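Local coordinates for protein trans-4-hydroxy-L-proline dehydratase (Clostridioides difficile 70-100-2010, PDB 6VXC) that catalyses, by glycyl radical chemistry, the dehydration of trans-4-hydroxy-L-proline to (S)-1-pyrroline-5-carboxylate in the anaerobic breakdown of hydroxyproline, at residues G167-F172 against H518-I523; I473-E478 against D486-K491; G484-P487 against Q492-I495; E673-S678 against K686-G691. All coordinates share one frame; numbering follows the deposited sequence.

Starting from the N terminus, the chain leaves helix 158-166 into the extended segment 167-172, which helix 506-538 meets some 346 residues later in contact 1. Two short closures nest inside that long loop. Contact 2 bridges helix 473-481 and the turn at 486-491, and contact 3, inside the same region and sharing Asp486 and Pro487 with it, pairs the arms of the hairpin around that turn. Met168 of contact 1 packs on both Lys475 and Ile493. Contact 4 comes later in series, folding the connection between helices 667-673 and 703-711 back on itself. Its first segment touches contact 2, so helix 473-481 touches both the turn and this later connection.

Contact 1 (G167-F172 against H518-I523); sequences GMFTEF and HYMIDI
Met520 sends its sulfur from helix 506-538 into the angle between Met168 and Phe169, and two of the three touches of this buried contact involve that one atom. The purely apolar part has two touches. SD of Met520 sits 3.8 Å from CB of Met168, the two methionine side chains crossing at about a right angle, with the CG of Met168 only slightly farther off. One helical turn on, the branch methyl CG2 of Ile523 comes against the CE2 and CZ corner of the Phe169 ring, 4.0 Å from CE2.

The second kind of interaction is sulfur-aromatic. Met520 SD lies 3.9 Å from Phe169 CE2 and 5.0 Å from the ring centroid, 84° off the ring normal, which puts the sulfur in the plane of the ring and at its edge. Two torsions bring the partners together: Met520 directs CG away from its own backbone N (chi1 -161°) and then folds at chi2 and chi3, while Phe169 holds its ring between backbone N and carbonyl carbon (chi1 57°).

Hydrogen bonding here belongs to the surroundings. Met168, Thr170 and Phe172 bond through their backbones to Asn472, Tyr470 and Thr468 of strand 463-472, and Lys524, just past the helical segment, forms a salt bridge with Glu171. Before the contact, Gly167 ends helix 158-166 with a positive phi. The whole is a Schellman helix end running into an extended segment that packs on helix 506-538 through an edge-on Met-aromatic contact.

Contact 2 (I473-E478 against D486-K491); sequences IPKILE and DPISKK
Lys475 and Asp486 form the centre of a three-residue salt-bridge network, with Glu478 as the third member, joining helix 473-481 to an Asx turn. The NZ of Lys475 donates to OD1 of Asp486 at 2.8 Å, coming down on the carboxylate from above, 43° out of its plane. The same ammonium group reaches OE1 of Glu478, one helical turn on, at 2.9 Å and nearly along the C-O axis. Standing between two acids, it probably offsets their mutual repulsion, since Glu478 OE1 and Asp486 OD1 are 3.8 Å apart.

Van der Waals contact completes this first shell. The Glu478 side chain lies with CG and CD against the Pro487 ring, its CD 3.8 Å from CD of Pro487, the two side chains approaching from opposite directions. The Lys475 chain runs out extended from the helix and bends only at its end (chi4 77°), which turns NZ toward both acids and beside CG1 of Ile488.

The next shell fixes these charged groups. Lys475 NZ also donates to the backbone O of Ile674, and OE2 of Glu478 accepts from Gly676 N, so both helix residues are also bonded to the later 673-678 segment, Ile674 O being the third acceptor of Lys475 NZ. Asp486 is held by its own turn: Ile488 N reaches OD1 at 3.0 Å, from the face opposite Lys475. On OD2, Ser489 supplies two donors to the same face of the carboxylate, its OG at 2.6 Å and its backbone N at 3.1 Å.

Contact 3 (G484-P487 against Q492-I495); sequences GYDP and QIGI
Tyr485 and Gln492 face each other as a non-hydrogen-bonded pair of a short antiparallel beta hairpin, and their side chains rise from the same face of it. The two chains cross at a slant, with ring and amide planes 28° apart. OE1 of Gln492 comes to the edge of the tyrosine ring, near its plane, and lies 3.6 Å from Tyr485 CB. Gln492 gets there by leaving its backbone N behind (chi1 -173°) and then bending at chi2 (70°), which folds the amide back over the start of the other arm. NE2 accordingly lies 3.6 Å from the carbonyl carbon of Gly484, and it is hydrogen-bonded to Asn483 O, just before the segment.

Asp486 and Ile493 occupy the other face, where CB of the aspartate meets CG1 of the isoleucine at 3.7 Å; helix 158-166 packs against both.

The backbone closes next to these pairs in the manner of a classic beta bulge, two successive N-H groups sharing one carbonyl. Ile493 N reaches Gly484 O at 3.0 Å, while Gly494 N reaches Gly484 O at 2.8 Å, straighter, in the carbonyl plane and on a lone pair.

Contact 4 (E673-S678 against K686-G691); sequences EIMGAS and KPVSEG
Ser678 OG is gripped by two side chains from between the segments, bonding to both NH1 of Arg682 and OD1 of Asn680. The same NH1 also donates to Gly676 O, and NE of that guanidinium group donates to Lys686 O, so one residue between the two segments holds polar atoms of both. Lys686 O comes no nearer to Glu673 N than 4.1 Å, too far for a bond between them.

Glu673 and Lys686 therefore meet backbone to backbone, their CA atoms 5.7 Å apart, and the CA-CB bond of Lys686 points away from Glu673. This is a loop doubling back on itself: Glu673 is the last residue of helix 667-673, Ile674 leaves helical geometry, and the chain returns past its starting point on the way to helix 703-711. A backbone bond between Met675 and Ala685 ties the two arms together just before Lys686.

Side chains meet farther along. The extended Met675 chain, with CG opposite the backbone N (chi1 -171°), carries its sulfur to Val688, where SD and CG1 are 4.4 Å apart in a loose apolar touch. Val688 presents that methyl from the side of its own backbone N (chi1 -61°). Both residues also rest on Pro474 of helix 473-481, the methyl CE of Met675 packing against Pro474 O.

Contact 1 (G167-F172 against H518-I523)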
# COMPACT_ATOMS: atom_id res chain seq x y z
N GLY A 167 -21.02 3.81 0.47
CA GLY A 167 -19.79 4.16 1.15
C GLY A 167 -19.60 3.49 2.50
O GLY A 167 -18.83 4.00 3.31
N MET A 168 -20.27 2.35 2.75
CA MET A 168 -20.00 1.59 3.97
C MET A 168 -18.62 0.94 3.93
O MET A 168 -18.02 0.69 4.98
CB MET A 168 -21.07 0.50 4.17
CG MET A 168 -22.50 0.99 4.32
SD MET A 168 -22.67 2.33 5.54
CE MET A 168 -22.00 1.60 7.04
N PHE A 169 -18.14 0.58 2.75
CA PHE A 169 -16.84 -0.06 2.63
C PHE A 169 -16.41 0.05 1.18
O PHE A 169 -17.18 0.47 0.32
CB PHE A 169 -16.89 -1.52 3.12
CG PHE A 169 -17.91 -2.41 2.42
CD1 PHE A 169 -17.68 -2.89 1.14
CD2 PHE A 169 -19.07 -2.80 3.07
CE1 PHE A 169 -18.60 -3.75 0.51
CE2 PHE A 169 -20.01 -3.65 2.45
CZ PHE A 169 -19.77 -4.12 1.16
N THR A 170 -15.15 -0.30 0.92
CA THR A 170 -14.63 -0.32 -0.45
C THR A 170 -14.25 -1.75 -0.81
O THR A 170 -14.31 -2.65 0.02
CB THR A 170 -13.43 0.62 -0.63
OG1 THR A 170 -12.29 0.06 0.03
CG2 THR A 170 -13.70 2.04 -0.07
N GLU A 171 -13.83 -1.94 -2.06
CA GLU A 171 -13.48 -3.26 -2.59
C GLU A 171 -12.16 -3.18 -3.36
O GLU A 171 -12.11 -2.61 -4.45
CB GLU A 171 -14.59 -3.79 -3.51
CG GLU A 171 -14.19 -5.09 -4.17
CD GLU A 171 -13.62 -6.08 -3.18
OE1 GLU A 171 -14.27 -6.34 -2.16
OE2 GLU A 171 -12.52 -6.61 -3.43
N PHE A 172 -11.12 -3.78 -2.80
CA PHE A 172 -9.78 -3.62 -3.36
C PHE A 172 -9.60 -4.32 -4.70
O PHE A 172 -8.78 -3.89 -5.51
CB PHE A 172 -8.74 -4.12 -2.36
CG PHE A 172 -8.04 -3.02 -1.62
CD1 PHE A 172 -8.76 -1.92 -1.16
CD2 PHE A 172 -6.67 -3.05 -1.44
CE1 PHE A 172 -8.12 -0.88 -0.50
CE2 PHE A 172 -6.03 -2.01 -0.78
CZ PHE A 172 -6.76 -0.92 -0.31
N HIS A 518 -21.53 -6.46 13.02
CA HIS A 518 -21.57 -7.87 12.64
C HIS A 518 -22.22 -8.04 11.27
O HIS A 518 -21.70 -8.75 10.41
CB HIS A 518 -22.33 -8.67 13.70
CG HIS A 518 -22.54 -10.12 13.35
ND1 HIS A 518 -21.51 -11.03 13.29
CD2 HIS A 518 -23.67 -10.80 13.05
CE1 HIS A 518 -22.00 -12.22 12.98
NE2 HIS A 518 -23.30 -12.11 12.83
N TYR A 519 -23.34 -7.36 11.05
CA TYR A 519 -24.03 -7.47 9.76
C TYR A 519 -23.16 -6.95 8.63
O TYR A 519 -23.03 -7.59 7.58
CB TYR A 519 -25.34 -6.70 9.82
CG TYR A 519 -26.12 -6.68 8.53
CD1 TYR A 519 -26.72 -7.83 8.04
CD2 TYR A 519 -26.29 -5.50 7.82
CE1 TYR A 519 -27.46 -7.81 6.87
CE2 TYR A 519 -27.02 -5.46 6.65
CZ TYR A 519 -27.60 -6.62 6.18
OH TYR A 519 -28.33 -6.60 5.02
N MET A 520 -22.54 -5.78 8.82
CA MET A 520 -21.76 -5.19 7.74
C MET A 520 -20.51 -6.02 7.44
O MET A 520 -20.12 -6.16 6.27
CB MET A 520 -21.41 -3.74 8.10
CG MET A 520 -21.00 -2.85 6.93
SD MET A 520 -22.18 -2.83 5.55
CE MET A 520 -23.66 -2.39 6.44
N ILE A 521 -19.88 -6.57 8.48
CA ILE A 521 -18.74 -7.45 8.26
C ILE A 521 -19.19 -8.74 7.55
O ILE A 521 -18.53 -9.21 6.62
CB ILE A 521 -18.02 -7.75 9.59
CG1 ILE A 521 -17.45 -6.46 10.22
CG2 ILE A 521 -16.90 -8.77 9.38
CD1 ILE A 521 -16.56 -5.66 9.30
N ASP A 522 -20.33 -9.31 7.96
CA ASP A 522 -20.85 -10.48 7.26
C ASP A 522 -21.04 -10.19 5.77
O ASP A 522 -20.67 -11.00 4.92
CB ASP A 522 -22.17 -10.93 7.88
CG ASP A 522 -21.99 -11.89 9.06
OD1 ASP A 522 -20.85 -12.29 9.35
OD2 ASP A 522 -23.01 -12.24 9.68
N ILE A 523 -21.61 -9.02 5.44
CA ILE A 523 -21.82 -8.66 4.04
C ILE A 523 -20.48 -8.59 3.30
O ILE A 523 -20.35 -9.10 2.18
CB ILE A 523 -22.57 -7.32 3.93
CG1 ILE A 523 -24.02 -7.48 4.35
CG2 ILE A 523 -22.47 -6.75 2.51
CD1 ILE A 523 -24.76 -6.15 4.32

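Contact 2 (I473-E478 against D486-K491)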
# COMPACT_ATOMS: atom_id res chain seq x y z
N ILE A 473 -16.19 2.63 9.84
CA ILE A 473 -16.70 2.37 11.19
C ILE A 473 -17.61 3.50 11.67
O ILE A 473 -18.66 3.21 12.25
CB ILE A 473 -15.55 2.07 12.15
CG1 ILE A 473 -14.73 0.90 11.60
CG2 ILE A 473 -16.08 1.74 13.52
CD1 ILE A 473 -13.49 0.65 12.38
N PRO A 474 -17.27 4.78 11.48
CA PRO A 474 -18.19 5.85 11.91
C PRO A 474 -19.56 5.76 11.25
O PRO A 474 -20.57 6.03 11.91
CB PRO A 474 -17.43 7.13 11.51
CG PRO A 474 -15.96 6.72 11.50
CD PRO A 474 -15.98 5.31 10.98
N LYS A 475 -19.63 5.42 9.97
CA LYS A 475 -20.94 5.31 9.34
C LYS A 475 -21.72 4.10 9.85
O LYS A 475 -22.95 4.11 9.80
CB LYS A 475 -20.81 5.26 7.83
CG LYS A 475 -22.13 5.51 7.08
CD LYS A 475 -21.88 5.78 5.60
CE LYS A 475 -23.18 5.99 4.81
NZ LYS A 475 -23.75 7.34 5.03
N ILE A 476 -21.05 3.09 10.38
CA ILE A 476 -21.77 2.01 11.04
C ILE A 476 -22.48 2.55 12.28
O ILE A 476 -23.62 2.15 12.58
CB ILE A 476 -20.83 0.84 11.36
CG1 ILE A 476 -20.37 0.20 10.03
CG2 ILE A 476 -21.49 -0.17 12.30
CD1 ILE A 476 -19.35 -0.91 10.20
N LEU A 477 -21.85 3.46 13.03
CA LEU A 477 -22.57 4.11 14.12
C LEU A 477 -23.73 4.94 13.57
O LEU A 477 -24.83 4.93 14.13
CB LEU A 477 -21.64 4.99 14.96
CG LEU A 477 -22.30 5.76 16.13
CD1 LEU A 477 -22.92 4.82 17.16
CD2 LEU A 477 -21.32 6.69 16.82
N GLU A 478 -23.51 5.63 12.45
CA GLU A 478 -24.60 6.41 11.86
C GLU A 478 -25.80 5.53 11.55
O GLU A 478 -26.93 5.86 11.93
CB GLU A 478 -24.11 7.13 10.60
CG GLU A 478 -25.15 8.05 9.95
CD GLU A 478 -24.58 8.86 8.78
OE1 GLU A 478 -24.24 8.26 7.74
OE2 GLU A 478 -24.45 10.09 8.92
N ASP A 486 -29.77 4.78 6.14
CA ASP A 486 -28.68 5.68 5.83
C ASP A 486 -29.24 7.06 5.48
O ASP A 486 -29.88 7.20 4.43
CB ASP A 486 -27.85 5.12 4.67
CG ASP A 486 -26.80 6.07 4.18
OD1 ASP A 486 -26.49 7.04 4.89
OD2 ASP A 486 -26.29 5.85 3.05
N PRO A 487 -29.02 8.08 6.30
CA PRO A 487 -29.61 9.39 6.02
C PRO A 487 -29.09 10.03 4.75
O PRO A 487 -29.72 10.97 4.25
CB PRO A 487 -29.23 10.24 7.24
CG PRO A 487 -28.62 9.29 8.22
CD PRO A 487 -28.11 8.14 7.46
N ILE A 488 -27.95 9.59 4.23
CA ILE A 488 -27.35 10.19 3.05
C ILE A 488 -27.86 9.53 1.77
O ILE A 488 -28.41 10.19 0.89
CB ILE A 488 -25.81 10.15 3.13
CG1 ILE A 488 -25.32 10.80 4.42
CG2 ILE A 488 -25.19 10.83 1.91
CD1 ILE A 488 -25.81 12.23 4.64
N SER A 489 -27.67 8.21 1.64
CA SER A 489 -28.23 7.56 0.46
C SER A 489 -29.74 7.40 0.55
O SER A 489 -30.36 7.02 -0.45
CB SER A 489 -27.59 6.19 0.23
OG SER A 489 -28.04 5.26 1.20
N LYS A 490 -30.35 7.70 1.71
CA LYS A 490 -31.79 7.61 1.89
C LYS A 490 -32.30 6.21 1.56
O LYS A 490 -33.38 6.04 0.98
CB LYS A 490 -32.51 8.68 1.07
CG LYS A 490 -32.58 10.06 1.76
CD LYS A 490 -32.36 11.21 0.79
CE LYS A 490 -33.34 12.36 0.98
NZ LYS A 490 -33.51 12.73 2.42
N LYS A 491 -31.52 5.20 1.92
CA LYS A 491 -31.87 3.81 1.73
C LYS A 491 -31.65 3.04 3.03
O LYS A 491 -30.87 3.45 3.89
CB LYS A 491 -31.05 3.14 0.62
CG LYS A 491 -31.19 3.82 -0.72
CD LYS A 491 -30.95 2.86 -1.88
CE LYS A 491 -29.66 2.09 -1.76
NZ LYS A 491 -29.33 1.35 -3.04

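Contact 3 (G484-P487 against Q492-I495)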
# COMPACT_ATOMS: atom_id res chain seq x y z
N GLY A 484 -30.64 1.40 11.01
CA GLY A 484 -30.26 0.76 9.77
C GLY A 484 -30.45 1.62 8.55
O GLY A 484 -30.00 1.23 7.47
N TYR A 485 -31.11 2.76 8.69
CA TYR A 485 -31.36 3.66 7.57
C TYR A 485 -30.16 4.57 7.39
O TYR A 485 -29.58 5.06 8.36
CB TYR A 485 -32.63 4.46 7.84
CG TYR A 485 -33.05 5.43 6.77
CD1 TYR A 485 -33.64 4.97 5.60
CD2 TYR A 485 -32.90 6.79 6.94
CE1 TYR A 485 -34.06 5.85 4.62
CE2 TYR A 485 -33.31 7.68 5.97
CZ TYR A 485 -33.89 7.20 4.82
OH TYR A 485 -34.30 8.07 3.85
N ASP A 486 -29.77 4.78 6.14
CA ASP A 486 -28.68 5.68 5.83
C ASP A 486 -29.24 7.06 5.48
O ASP A 486 -29.88 7.20 4.43
CB ASP A 486 -27.85 5.12 4.67
CG ASP A 486 -26.80 6.07 4.18
OD1 ASP A 486 -26.49 7.04 4.89
OD2 ASP A 486 -26.29 5.85 3.05
N PRO A 487 -29.02 8.08 6.30
CA PRO A 487 -29.61 9.39 6.02
C PRO A 487 -29.09 10.03 4.75
O PRO A 487 -29.72 10.97 4.25
CB PRO A 487 -29.23 10.24 7.24
CG PRO A 487 -28.62 9.29 8.22
CD PRO A 487 -28.11 8.14 7.46
N GLN A 492 -32.35 1.91 3.14
CA GLN A 492 -32.13 0.97 4.23
C GLN A 492 -30.89 0.14 3.89
O GLN A 492 -30.95 -0.79 3.10
CB GLN A 492 -33.35 0.07 4.41
CG GLN A 492 -33.27 -0.84 5.63
CD GLN A 492 -33.38 -0.08 6.95
OE1 GLN A 492 -33.71 1.10 6.98
NE2 GLN A 492 -33.08 -0.76 8.04
N ILE A 493 -29.77 0.46 4.54
CA ILE A 493 -28.49 -0.18 4.25
C ILE A 493 -28.15 -1.24 5.29
O ILE A 493 -27.65 -2.31 4.94
CB ILE A 493 -27.37 0.89 4.14
CG1 ILE A 493 -27.65 1.84 2.96
CG2 ILE A 493 -25.97 0.25 4.08
CD1 ILE A 493 -27.72 1.13 1.63
N GLY A 494 -28.46 -0.98 6.55
CA GLY A 494 -28.21 -1.90 7.63
C GLY A 494 -29.45 -2.66 8.07
O GLY A 494 -30.41 -2.81 7.31
N ILE A 495 -29.42 -3.14 9.31
CA ILE A 495 -30.51 -3.92 9.89
C ILE A 495 -31.24 -3.07 10.94
O ILE A 495 -30.75 -2.02 11.36
CB ILE A 495 -30.03 -5.24 10.51
CG1 ILE A 495 -28.86 -4.99 11.47
CG2 ILE A 495 -29.60 -6.20 9.41
CD1 ILE A 495 -28.47 -6.19 12.31

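Contact 4 (E673-S678 against K686-G691)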
# COMPACT_ATOMS: atom_id res chain seq x y z
N GLU A 673 -17.10 12.19 3.46
CA GLU A 673 -17.91 12.92 2.49
C GLU A 673 -19.32 12.35 2.35
O GLU A 673 -20.26 13.09 2.07
CB GLU A 673 -17.20 12.94 1.13
CG GLU A 673 -16.02 13.91 1.05
CD GLU A 673 -15.26 13.86 -0.29
OE1 GLU A 673 -14.63 14.88 -0.66
OE2 GLU A 673 -15.32 12.81 -0.98
N ILE A 674 -19.49 11.04 2.50
CA ILE A 674 -20.83 10.47 2.33
C ILE A 674 -21.46 10.13 3.68
O ILE A 674 -22.30 9.22 3.78
CB ILE A 674 -20.81 9.24 1.41
CG1 ILE A 674 -19.62 8.34 1.75
CG2 ILE A 674 -20.78 9.68 -0.04
CD1 ILE A 674 -19.86 7.50 2.98
N MET A 675 -21.06 10.84 4.73
CA MET A 675 -21.62 10.68 6.06
C MET A 675 -22.17 12.00 6.57
O MET A 675 -21.62 13.06 6.28
CB MET A 675 -20.57 10.13 7.02
CG MET A 675 -21.08 9.71 8.38
SD MET A 675 -19.77 8.84 9.26
CE MET A 675 -20.31 9.08 10.92
N GLY A 676 -23.26 11.93 7.33
CA GLY A 676 -23.80 13.12 7.95
C GLY A 676 -22.97 13.55 9.14
O GLY A 676 -21.89 13.02 9.42
N ALA A 677 -23.50 14.53 9.86
CA ALA A 677 -22.86 14.97 11.09
C ALA A 677 -22.81 13.82 12.08
O ALA A 677 -23.67 12.93 12.06
CB ALA A 677 -23.60 16.16 11.69
N SER A 678 -21.80 13.81 12.93
CA SER A 678 -21.65 12.77 13.92
C SER A 678 -21.68 13.35 15.33
O SER A 678 -21.47 14.56 15.52
CB SER A 678 -20.35 11.96 13.72
OG SER A 678 -19.22 12.75 13.42
N LYS A 686 -17.76 16.25 6.34
CA LYS A 686 -16.35 16.44 6.68
C LYS A 686 -15.63 15.09 6.76
O LYS A 686 -16.24 14.06 7.06
CB LYS A 686 -16.22 17.15 8.02
CG LYS A 686 -16.82 18.53 8.09
CD LYS A 686 -16.13 19.50 7.16
CE LYS A 686 -14.74 19.85 7.66
NZ LYS A 686 -14.29 21.20 7.19
N PRO A 687 -14.32 15.06 6.51
CA PRO A 687 -13.56 13.81 6.67
C PRO A 687 -13.70 13.20 8.07
O PRO A 687 -13.95 13.90 9.05
CB PRO A 687 -12.11 14.25 6.41
CG PRO A 687 -12.24 15.43 5.48
CD PRO A 687 -13.50 16.14 5.92
N VAL A 688 -13.55 11.88 8.14
CA VAL A 688 -13.38 11.23 9.45
C VAL A 688 -11.89 11.25 9.80
O VAL A 688 -11.05 11.67 8.99
CB VAL A 688 -13.98 9.81 9.49
CG1 VAL A 688 -15.49 9.84 9.23
CG2 VAL A 688 -13.32 8.87 8.45
N SER A 689 -11.56 10.83 11.02
CA SER A 689 -10.17 10.85 11.46
C SER A 689 -9.33 9.88 10.62
O SER A 689 -9.84 8.88 10.12
CB SER A 689 -10.08 10.46 12.94
OG SER A 689 -10.72 9.21 13.18
N GLU A 690 -8.03 10.18 10.49
CA GLU A 690 -7.09 9.39 9.71
C GLU A 690 -6.27 8.45 10.60
O GLU A 690 -5.85 8.83 11.70
CB GLU A 690 -6.16 10.29 8.88
CG GLU A 690 -5.79 11.62 9.52
CD GLU A 690 -4.67 11.57 10.56
OE1 GLU A 690 -3.89 10.59 10.59
OE2 GLU A 690 -4.60 12.52 11.37
N GLY A 691 -6.07 7.23 10.13
CA GLY A 691 -5.35 6.21 10.89
C GLY A 691 -5.95 6.02 12.26
O GLY A 691 -7.17 6.05 12.43